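Local coordinates for YaeQ family protein (Pseudomonas syringae pv. tomato, PDB 2OT9) that is of unknown function but belongs to the YaeQ family, which is grouped with the PDDEXK nuclease-like clan, at residues 8-13 and 42-47; 21-26 and 49-54. All coordinates share one frame; numbering follows the deposited sequence.

How the contacts relate
Contact 1 (8-13 with 42-47) and contact 2 (21-26 with 49-54) lie side by side, centres about 10 Å apart, where helix 37-49 and the loop after it cover neighbouring strands 6-16 and 21-31. The strands join them directly: Leu12 N probably donates to Val25 O at 2.8 Å, and Asn13 OD1 probably pairs with Ser24 OG at 2.6 Å. Tyr47 OH also packs against Val25 CG1 at 3.5 Å. Contact 1 is buried, contact 2 nearer the surface. The side chain of Leu44 in contact 1 lies about 5 Å from a bound sodium ion. Neither contact includes a meso-tartrate pocket residue, but helix 37-49 contributes Arg39, and Val42 and Arg43 touch pocket residue Val84.

Contact 1 of 2, residues 8-13 and 42-47; sequences YKFELN and VRLLAY
Leu44 lies flat over one face of the Phe10 ring, the two side chains alongside each other with their tips pointing opposite ways. Followed outward, Leu44 begins over the outer rim of the ring, CB 4.0 Å from Phe10 CZ. Beyond the branch at CG, the methyl CD1 rests over the same face, toward the rim, 4.1 Å from Phe10 CE1 and with Phe10 CD1 equally near. The other methyl, CD2, sits closer to the ring axis and makes the CH-pi contact: Leu44 CD2 is 4.0 Å from the centroid of the Phe10 ring and 13° off its normal, and its closest ring atom is Phe10 CD2 at 3.9 Å. Over the opposite face, toward its rim, lies CB of Leu12, two residues along the strand. This is alpha/beta packing: helix 37-49 lies on the mixed sheet, the axes of its short segment and that of strand 8-13 coming within 11.0 Å at 37°. Strand 6-16 runs between strands 21-31 and 147-155, and from the latter Trp150 meets Phe10 edge-to-face. One helical turn after Leu44, Tyr47 reaches the rim of Phe10 instead of a face, its CD2 lying near the ring plane 3.9 Å from Phe10 CE2. Anti placement of its CG relative to the backbone N (chi1 -173°) extends the tyrosine ring to the strand. Leu12 then closes on the tyrosine with one methyl, CD2, which sits at the ring edge 4.0 Å from Tyr47 CD2 and 4.1 Å from Tyr47 CE2. Tyr47 also meets the ring of Phe57, on strand 55-57.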
ATOM      1  N   TYR A   8       4.122  12.483  -9.815  1.00 34.32           N
ATOM      2  CA  TYR A   8       4.694  12.835  -8.527  1.00 32.39           C
ATOM      3  C   TYR A   8       6.063  12.179  -8.370  1.00 31.29           C
ATOM      4  O   TYR A   8       6.300  11.096  -8.896  1.00 30.24           O
ATOM      5  CB  TYR A   8       3.794  12.350  -7.391  1.00 32.64           C
ATOM      6  CG  TYR A   8       2.505  13.116  -7.226  1.00 31.69           C
ATOM      7  CD1 TYR A   8       2.335  14.008  -6.171  1.00 32.19           C
ATOM      8  CD2 TYR A   8       1.458  12.950  -8.119  1.00 32.35           C
ATOM      9  CE1 TYR A   8       1.141  14.716  -6.007  1.00 32.68           C
ATOM     10  CE2 TYR A   8       0.272  13.658  -7.967  1.00 35.17           C
ATOM     11  CZ  TYR A   8       0.119  14.527  -6.900  1.00 33.99           C
ATOM     12  OH  TYR A   8      -1.062  15.211  -6.742  1.00 36.50           O
ATOM     13  N   LYS A   9       6.939  12.842  -7.633  1.00 30.47           N
ATOM     14  CA  LYS A   9       8.230  12.286  -7.259  1.00 30.26           C
ATOM     15  C   LYS A   9       8.210  11.990  -5.763  1.00 29.84           C
ATOM     16  O   LYS A   9       7.894  12.874  -4.958  1.00 30.22           O
ATOM     17  CB  LYS A   9       9.334  13.286  -7.576  1.00 30.61           C
ATOM     18  CG  LYS A   9       9.401  13.705  -9.061  1.00 33.42           C
ATOM     19  CD  LYS A   9      10.379  12.834  -9.839  1.00 36.69           C
ATOM     20  CE  LYS A   9      10.214  13.002 -11.343  1.00 39.49           C
ATOM     21  NZ  LYS A   9      11.378  12.384 -12.055  1.00 42.09           N
ATOM     22  N   PHE A  10       8.545  10.750  -5.406  1.00 28.01           N
ATOM     23  CA  PHE A  10       8.541  10.283  -4.031  1.00 26.69           C
ATOM     24  C   PHE A  10       9.995  10.100  -3.599  1.00 27.10           C
ATOM     25  O   PHE A  10      10.753   9.365  -4.251  1.00 27.09           O
ATOM     26  CB  PHE A  10       7.787   8.958  -3.970  1.00 26.59           C
ATOM     27  CG  PHE A  10       7.635   8.361  -2.590  1.00 24.44           C
ATOM     28  CD1 PHE A  10       7.339   9.144  -1.478  1.00 23.18           C
ATOM     29  CD2 PHE A  10       7.668   6.981  -2.434  1.00 25.19           C
ATOM     30  CE1 PHE A  10       7.135   8.549  -0.228  1.00 22.20           C
ATOM     31  CE2 PHE A  10       7.462   6.392  -1.191  1.00 24.11           C
ATOM     32  CZ  PHE A  10       7.191   7.177  -0.090  1.00 22.51           C
ATOM     33  N   GLU A  11      10.378  10.799  -2.533  1.00 26.03           N
ATOM     34  CA  GLU A  11      11.702  10.655  -1.916  1.00 25.62           C
ATOM     35  C   GLU A  11      11.530  10.048  -0.523  1.00 25.10           C
ATOM     36  O   GLU A  11      10.970  10.681   0.385  1.00 24.32           O
ATOM     37  CB  GLU A  11      12.426  12.013  -1.849  1.00 25.79           C
ATOM     38  CG  GLU A  11      12.452  12.747  -3.209  1.00 27.64           C
ATOM     39  CD  GLU A  11      13.301  14.008  -3.206  0.75 31.17           C
ATOM     40  OE1 GLU A  11      13.858  14.346  -2.142  1.00 34.47           O
ATOM     41  OE2 GLU A  11      13.416  14.654  -4.271  0.75 30.82           O
ATOM     42  N   LEU A  12      11.987   8.807  -0.372  1.00 24.33           N
ATOM     43  CA  LEU A  12      11.779   8.060   0.869  1.00 24.36           C
ATOM     44  C   LEU A  12      13.098   7.754   1.591  1.00 24.45           C
ATOM     45  O   LEU A  12      13.964   7.079   1.027  1.00 24.58           O
ATOM     46  CB  LEU A  12      11.039   6.744   0.575  1.00 24.23           C
ATOM     47  CG  LEU A  12      10.880   5.704   1.700  1.00 24.69           C
ATOM     48  CD1 LEU A  12      10.033   6.248   2.856  1.00 24.19           C
ATOM     49  CD2 LEU A  12      10.247   4.425   1.141  1.00 23.07           C
ATOM     50  N   ASN A  13      13.250   8.263   2.818  1.00 24.25           N
ATOM     51  CA  ASN A  13      14.298   7.782   3.728  1.00 24.69           C
ATOM     52  C   ASN A  13      13.679   6.790   4.698  1.00 24.50           C
ATOM     53  O   ASN A  13      12.899   7.177   5.579  1.00 24.96           O
ATOM     54  CB  ASN A  13      14.966   8.926   4.507  1.00 25.36           C
ATOM     55  CG  ASN A  13      15.667   9.920   3.597  1.00 27.95           C
ATOM     56  OD1 ASN A  13      16.245   9.546   2.583  1.00 31.54           O
ATOM     57  ND2 ASN A  13      15.622  11.190   3.964  1.00 29.40           N
ATOM     58  N   VAL A  42      -1.971   5.815   0.518  1.00 21.55           N
ATOM     59  CA  VAL A  42      -1.987   4.418   0.957  1.00 20.99           C
ATOM     60  C   VAL A  42      -0.984   3.577   0.137  1.00 21.76           C
ATOM     61  O   VAL A  42      -0.264   2.746   0.706  1.00 22.01           O
ATOM     62  CB  VAL A  42      -3.406   3.804   0.918  1.00 20.57           C
ATOM     63  CG1 VAL A  42      -3.374   2.375   1.456  1.00 21.03           C
ATOM     64  CG2 VAL A  42      -4.369   4.633   1.813  1.00 19.82           C
ATOM     65  N   ARG A  43      -0.918   3.799  -1.174  1.00 21.71           N
ATOM     66  CA  ARG A  43       0.107   3.124  -1.999  1.00 22.42           C
ATOM     67  C   ARG A  43       1.539   3.435  -1.532  1.00 21.87           C
ATOM     68  O   ARG A  43       2.401   2.549  -1.532  1.00 21.01           O
ATOM     69  CB  ARG A  43      -0.043   3.501  -3.476  1.00 22.56           C
ATOM     70  CG  ARG A  43      -1.288   2.915  -4.119  1.00 25.01           C
ATOM     71  CD  ARG A  43      -1.055   2.636  -5.606  1.00 28.94           C
ATOM     72  NE  ARG A  43      -0.841   3.858  -6.377  1.00 29.45           N
ATOM     73  CZ  ARG A  43      -0.360   3.890  -7.619  1.00 34.18           C
ATOM     74  NH1 ARG A  43      -0.214   5.066  -8.239  1.00 34.68           N
ATOM     75  NH2 ARG A  43      -0.025   2.755  -8.244  1.00 34.10           N
ATOM     76  N   LEU A  44       1.794   4.691  -1.157  1.00 22.34           N
ATOM     77  CA  LEU A  44       3.126   5.080  -0.643  1.00 22.77           C
ATOM     78  C   LEU A  44       3.457   4.410   0.695  1.00 23.20           C
ATOM     79  O   LEU A  44       4.607   3.991   0.932  1.00 22.95           O
ATOM     80  CB  LEU A  44       3.248   6.606  -0.486  1.00 23.56           C
ATOM     81  CG  LEU A  44       2.961   7.484  -1.703  1.00 23.20           C
ATOM     82  CD1 LEU A  44       3.197   8.968  -1.352  1.00 24.23           C
ATOM     83  CD2 LEU A  44       3.774   7.073  -2.896  1.00 24.37           C
ATOM     84  N   LEU A  45       2.465   4.314   1.579  1.00 22.87           N
ATOM     85  CA  LEU A  45       2.660   3.598   2.848  1.00 23.26           C
ATOM     86  C   LEU A  45       2.978   2.128   2.573  1.00 22.85           C
ATOM     87  O   LEU A  45       3.861   1.564   3.201  1.00 22.13           O
ATOM     88  CB  LEU A  45       1.397   3.682   3.715  1.00 23.19           C
ATOM     89  CG  LEU A  45       1.127   5.018   4.410  1.00 25.34           C
ATOM     90  CD1 LEU A  45      -0.278   5.005   5.039  1.00 26.84           C
ATOM     91  CD2 LEU A  45       2.208   5.306   5.450  1.00 26.92           C
ATOM     92  N   ALA A  46       2.242   1.507   1.644  1.00 22.03           N
ATOM     93  CA  ALA A  46       2.488   0.094   1.283  1.00 22.82           C
ATOM     94  C   ALA A  46       3.911  -0.102   0.747  1.00 22.61           C
ATOM     95  O   ALA A  46       4.578  -1.087   1.055  1.00 22.86           O
ATOM     96  CB  ALA A  46       1.456  -0.383   0.220  1.00 21.59           C
ATOM     97  N   TYR A  47       4.345   0.823  -0.099  1.00 22.99           N
ATOM     98  CA  TYR A  47       5.700   0.797  -0.646  1.00 23.45           C
ATOM     99  C   TYR A  47       6.757   0.762   0.464  1.00 23.91           C
ATOM    100  O   TYR A  47       7.691  -0.050   0.402  1.00 24.06           O
ATOM    101  CB  TYR A  47       5.940   2.005  -1.578  1.00 23.78           C
ATOM    102  CG  TYR A  47       7.268   1.924  -2.305  1.00 22.73           C
ATOM    103  CD1 TYR A  47       7.426   1.094  -3.413  1.00 21.96           C
ATOM    104  CD2 TYR A  47       8.369   2.653  -1.860  1.00 22.95           C
ATOM    105  CE1 TYR A  47       8.641   0.990  -4.062  1.00 23.89           C
ATOM    106  CE2 TYR A  47       9.593   2.566  -2.501  1.00 24.24           C
ATOM    107  CZ  TYR A  47       9.722   1.732  -3.602  1.00 24.58           C
ATOM    108  OH  TYR A  47      10.927   1.633  -4.241  1.00 26.59           O
TER

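Contact 2 of 2, residues 21-26 and 49-54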
ATOM      1  N   VAL A  21      16.125  -2.720   7.607  1.00 26.28           N
ATOM      2  CA  VAL A  21      16.201  -2.141   6.278  1.00 26.40           C
ATOM      3  C   VAL A  21      16.386  -0.630   6.405  1.00 26.18           C
ATOM      4  O   VAL A  21      15.587   0.047   7.061  1.00 25.84           O
ATOM      5  CB  VAL A  21      14.919  -2.462   5.442  1.00 27.15           C
ATOM      6  CG1 VAL A  21      15.000  -1.815   4.069  1.00 27.72           C
ATOM      7  CG2 VAL A  21      14.750  -3.958   5.316  1.00 27.93           C
ATOM      8  N   TYR A  22      17.448  -0.121   5.783  1.00 25.35           N
ATOM      9  CA  TYR A  22      17.823   1.290   5.844  1.00 25.47           C
ATOM     10  C   TYR A  22      18.170   1.732   4.425  1.00 26.38           C
ATOM     11  O   TYR A  22      19.210   1.326   3.885  1.00 25.97           O
ATOM     12  CB  TYR A  22      19.057   1.488   6.746  1.00 25.12           C
ATOM     13  CG  TYR A  22      18.903   0.944   8.147  1.00 23.87           C
ATOM     14  CD1 TYR A  22      18.622   1.793   9.206  1.00 24.22           C
ATOM     15  CD2 TYR A  22      19.034  -0.420   8.410  1.00 22.25           C
ATOM     16  CE1 TYR A  22      18.488   1.310  10.505  1.00 24.95           C
ATOM     17  CE2 TYR A  22      18.881  -0.929   9.710  1.00 24.21           C
ATOM     18  CZ  TYR A  22      18.611  -0.052  10.749  1.00 26.12           C
ATOM     19  OH  TYR A  22      18.472  -0.519  12.043  1.00 28.56           O
ATOM     20  N   GLU A  23      17.290   2.525   3.815  1.00 27.31           N
ATOM     21  CA  GLU A  23      17.436   2.918   2.402  1.00 28.59           C
ATOM     22  C   GLU A  23      16.978   4.356   2.201  1.00 28.65           C
ATOM     23  O   GLU A  23      16.078   4.821   2.895  1.00 28.09           O
ATOM     24  CB  GLU A  23      16.570   2.039   1.496  1.00 29.17           C
ATOM     25  CG  GLU A  23      16.737   0.536   1.630  1.00 32.69           C
ATOM     26  CD  GLU A  23      17.950  -0.019   0.888  0.80 37.10           C
ATOM     27  OE1 GLU A  23      18.837   0.767   0.466  1.00 38.56           O
ATOM     28  OE2 GLU A  23      18.014  -1.259   0.734  1.00 39.88           O
ATOM     29  N   SER A  24      17.624   5.050   1.263  1.00 29.06           N
ATOM     30  CA  SER A  24      17.078   6.258   0.646  1.00 29.71           C
ATOM     31  C   SER A  24      16.732   5.891  -0.785  1.00 29.85           C
ATOM     32  O   SER A  24      17.588   5.427  -1.547  1.00 28.97           O
ATOM     33  CB  SER A  24      18.083   7.411   0.642  1.00 30.17           C
ATOM     34  OG  SER A  24      18.228   7.954   1.934  1.00 32.74           O
ATOM     35  N   VAL A  25      15.468   6.088  -1.133  1.00 29.70           N
ATOM     36  CA  VAL A  25      14.919   5.657  -2.407  1.00 31.19           C
ATOM     37  C   VAL A  25      14.142   6.819  -3.052  1.00 31.16           C
ATOM     38  O   VAL A  25      13.572   7.664  -2.362  1.00 29.54           O
ATOM     39  CB  VAL A  25      13.948   4.443  -2.206  1.00 31.34           C
ATOM     40  CG1 VAL A  25      13.345   3.995  -3.529  1.00 33.95           C
ATOM     41  CG2 VAL A  25      14.682   3.284  -1.582  1.00 33.51           C
ATOM     42  N   LYS A  26      14.152   6.846  -4.379  1.00 32.25           N
ATOM     43  CA  LYS A  26      13.337   7.758  -5.162  1.00 33.71           C
ATOM     44  C   LYS A  26      12.464   6.933  -6.097  1.00 34.48           C
ATOM     45  O   LYS A  26      12.922   5.948  -6.679  1.00 34.83           O
ATOM     46  CB  LYS A  26      14.212   8.710  -5.965  1.00 33.99           C
ATOM     47  CG  LYS A  26      14.973   9.698  -5.101  1.00 34.94           C
ATOM     48  CD  LYS A  26      15.493  10.846  -5.917  1.00 38.10           C
ATOM     49  CE  LYS A  26      16.380  11.750  -5.087  1.00 40.69           C
ATOM     50  NZ  LYS A  26      16.979  12.810  -5.943  1.00 42.00           N
ATOM     51  N   PHE A  49       6.221   0.001   3.663  1.00 22.41           N
ATOM     52  CA  PHE A  49       5.930  -1.084   4.593  1.00 22.86           C
ATOM     53  C   PHE A  49       6.378  -2.453   4.068  1.00 23.48           C
ATOM     54  O   PHE A  49       6.731  -3.339   4.850  1.00 23.72           O
ATOM     55  CB  PHE A  49       4.434  -1.092   4.907  1.00 23.56           C
ATOM     56  CG  PHE A  49       4.063  -1.930   6.091  1.00 24.69           C
ATOM     57  CD1 PHE A  49       4.569  -1.637   7.362  1.00 24.99           C
ATOM     58  CD2 PHE A  49       3.181  -2.994   5.945  1.00 23.96           C
ATOM     59  CE1 PHE A  49       4.208  -2.415   8.489  1.00 26.26           C
ATOM     60  CE2 PHE A  49       2.810  -3.778   7.063  1.00 24.67           C
ATOM     61  CZ  PHE A  49       3.327  -3.486   8.322  1.00 24.80           C
ATOM     62  N   TRP A  50       6.376  -2.615   2.751  1.00 23.06           N
ATOM     63  CA  TRP A  50       6.850  -3.855   2.143  1.00 24.01           C
ATOM     64  C   TRP A  50       8.010  -3.657   1.188  1.00 24.33           C
ATOM     65  O   TRP A  50       8.194  -4.455   0.270  1.00 24.74           O
ATOM     66  CB  TRP A  50       5.694  -4.576   1.443  1.00 23.33           C
ATOM     67  CG  TRP A  50       4.742  -5.221   2.401  1.00 22.94           C
ATOM     68  CD1 TRP A  50       4.983  -6.316   3.191  1.00 22.87           C
ATOM     69  CD2 TRP A  50       3.390  -4.835   2.645  1.00 22.43           C
ATOM     70  NE1 TRP A  50       3.872  -6.611   3.925  1.00 22.96           N
ATOM     71  CE2 TRP A  50       2.868  -5.735   3.595  1.00 23.40           C
ATOM     72  CE3 TRP A  50       2.564  -3.809   2.148  1.00 25.14           C
ATOM     73  CZ2 TRP A  50       1.538  -5.652   4.065  1.00 23.99           C
ATOM     74  CZ3 TRP A  50       1.243  -3.722   2.608  1.00 24.31           C
ATOM     75  CH2 TRP A  50       0.743  -4.640   3.555  1.00 23.61           C
ATOM     76  N   TYR A  51       8.798  -2.606   1.428  1.00 25.16           N
ATOM     77  CA  TYR A  51       9.925  -2.251   0.576  1.00 25.52           C
ATOM     78  C   TYR A  51      10.836  -3.429   0.185  1.00 26.99           C
ATOM     79  O   TYR A  51      11.218  -4.236   1.035  1.00 26.07           O
ATOM     80  CB  TYR A  51      10.793  -1.138   1.196  1.00 26.00           C
ATOM     81  CG  TYR A  51      11.920  -0.808   0.257  1.00 26.27           C
ATOM     82  CD1 TYR A  51      11.696  -0.031  -0.891  1.00 26.92           C
ATOM     83  CD2 TYR A  51      13.195  -1.355   0.447  1.00 26.94           C
ATOM     84  CE1 TYR A  51      12.739   0.222  -1.794  1.00 26.54           C
ATOM     85  CE2 TYR A  51      14.225  -1.111  -0.450  1.00 29.32           C
ATOM     86  CZ  TYR A  51      13.987  -0.329  -1.565  1.00 29.21           C
ATOM     87  OH  TYR A  51      15.031  -0.103  -2.441  1.00 33.16           O
ATOM     88  N   ASN A  52      11.190  -3.472  -1.108  1.00 27.40           N
ATOM     89  CA  ASN A  52      12.134  -4.423  -1.689  1.00 28.82           C
ATOM     90  C   ASN A  52      12.661  -3.693  -2.931  1.00 28.30           C
ATOM     91  O   ASN A  52      11.932  -2.884  -3.526  1.00 27.46           O
ATOM     92  CB  ASN A  52      11.352  -5.699  -2.072  1.00 29.27           C
ATOM     93  CG  ASN A  52      12.225  -6.812  -2.544  0.90 33.32           C
ATOM     94  OD1 ASN A  52      12.585  -6.878  -3.723  1.00 38.10           O
ATOM     95  ND2 ASN A  52      12.564  -7.727  -1.634  0.75 34.87           N
ATOM     96  N   GLU A  53      13.907  -3.934  -3.327  1.00 28.24           N
ATOM     97  CA  GLU A  53      14.405  -3.341  -4.584  1.00 28.47           C
ATOM     98  C   GLU A  53      13.551  -3.756  -5.793  1.00 28.05           C
ATOM     99  O   GLU A  53      13.503  -3.043  -6.794  1.00 28.71           O
ATOM    100  CB  GLU A  53      15.886  -3.667  -4.836  1.00 29.25           C
ATOM    101  CG  GLU A  53      16.249  -5.130  -4.663  0.60 30.14           C
ATOM    102  CD  GLU A  53      17.645  -5.480  -5.194  0.60 32.97           C
ATOM    103  OE1 GLU A  53      18.297  -4.617  -5.830  0.60 33.58           O
ATOM    104  OE2 GLU A  53      18.082  -6.633  -4.973  0.60 33.37           O
ATOM    105  N   GLN A  54      12.876  -4.897  -5.683  1.00 27.09           N
ATOM    106  CA  GLN A  54      12.064  -5.439  -6.780  1.00 26.90           C
ATOM    107  C   GLN A  54      10.598  -5.040  -6.721  1.00 26.41           C
ATOM    108  O   GLN A  54       9.820  -5.420  -7.611  1.00 26.76           O
ATOM    109  CB  GLN A  54      12.168  -6.961  -6.844  1.00 27.27           C
ATOM    110  CG  GLN A  54      13.384  -7.472  -7.608  1.00 30.77           C
ATOM    111  CD  GLN A  54      14.661  -7.385  -6.817  0.80 35.82           C
ATOM    112  OE1 GLN A  54      15.686  -6.915  -7.325  0.80 39.08           O
ATOM    113  NE2 GLN A  54      14.624  -7.851  -5.566  0.80 37.66           N
TER
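A single aromatic ring makes the whole loop side of this contact: Tyr51 meets Val21, Glu23 and Val25, every second residue of the strand. Val21 touches nearest the root of the ring, CG1 4.1 Å from Tyr51 CD2. Glu23 comes next and crosses the tyrosine at about a right angle, its CG 3.7 Å from Tyr51 CE2; a bend at chi2 keeps the carboxylate beside the ring, OE2 4.0 Å from Tyr51 CE2, with the carboxylate and ring planes 60° apart. Val25 takes the phenol end, with the methyl CG2 3.6 Å from Tyr51 CE1 and 3.5 Å from Tyr51 OH. The ring reaches this far because Tyr51 CG stands anti to the backbone N (chi1 -179°). Leu14 of strand 6-16 also touches Tyr51. Just after the tyrosine the loop turns: Asn52 OD1 accepts from Gln54 N at 2.8 Å with an N-H...O angle of 154°, the donor somewhat tilted from the carbonyl plane. The chain thus leaves helix 37-49 at Trp50, lays Tyr51 on the outermost strand 21-31, and enters strand 55-57 through an Asx turn.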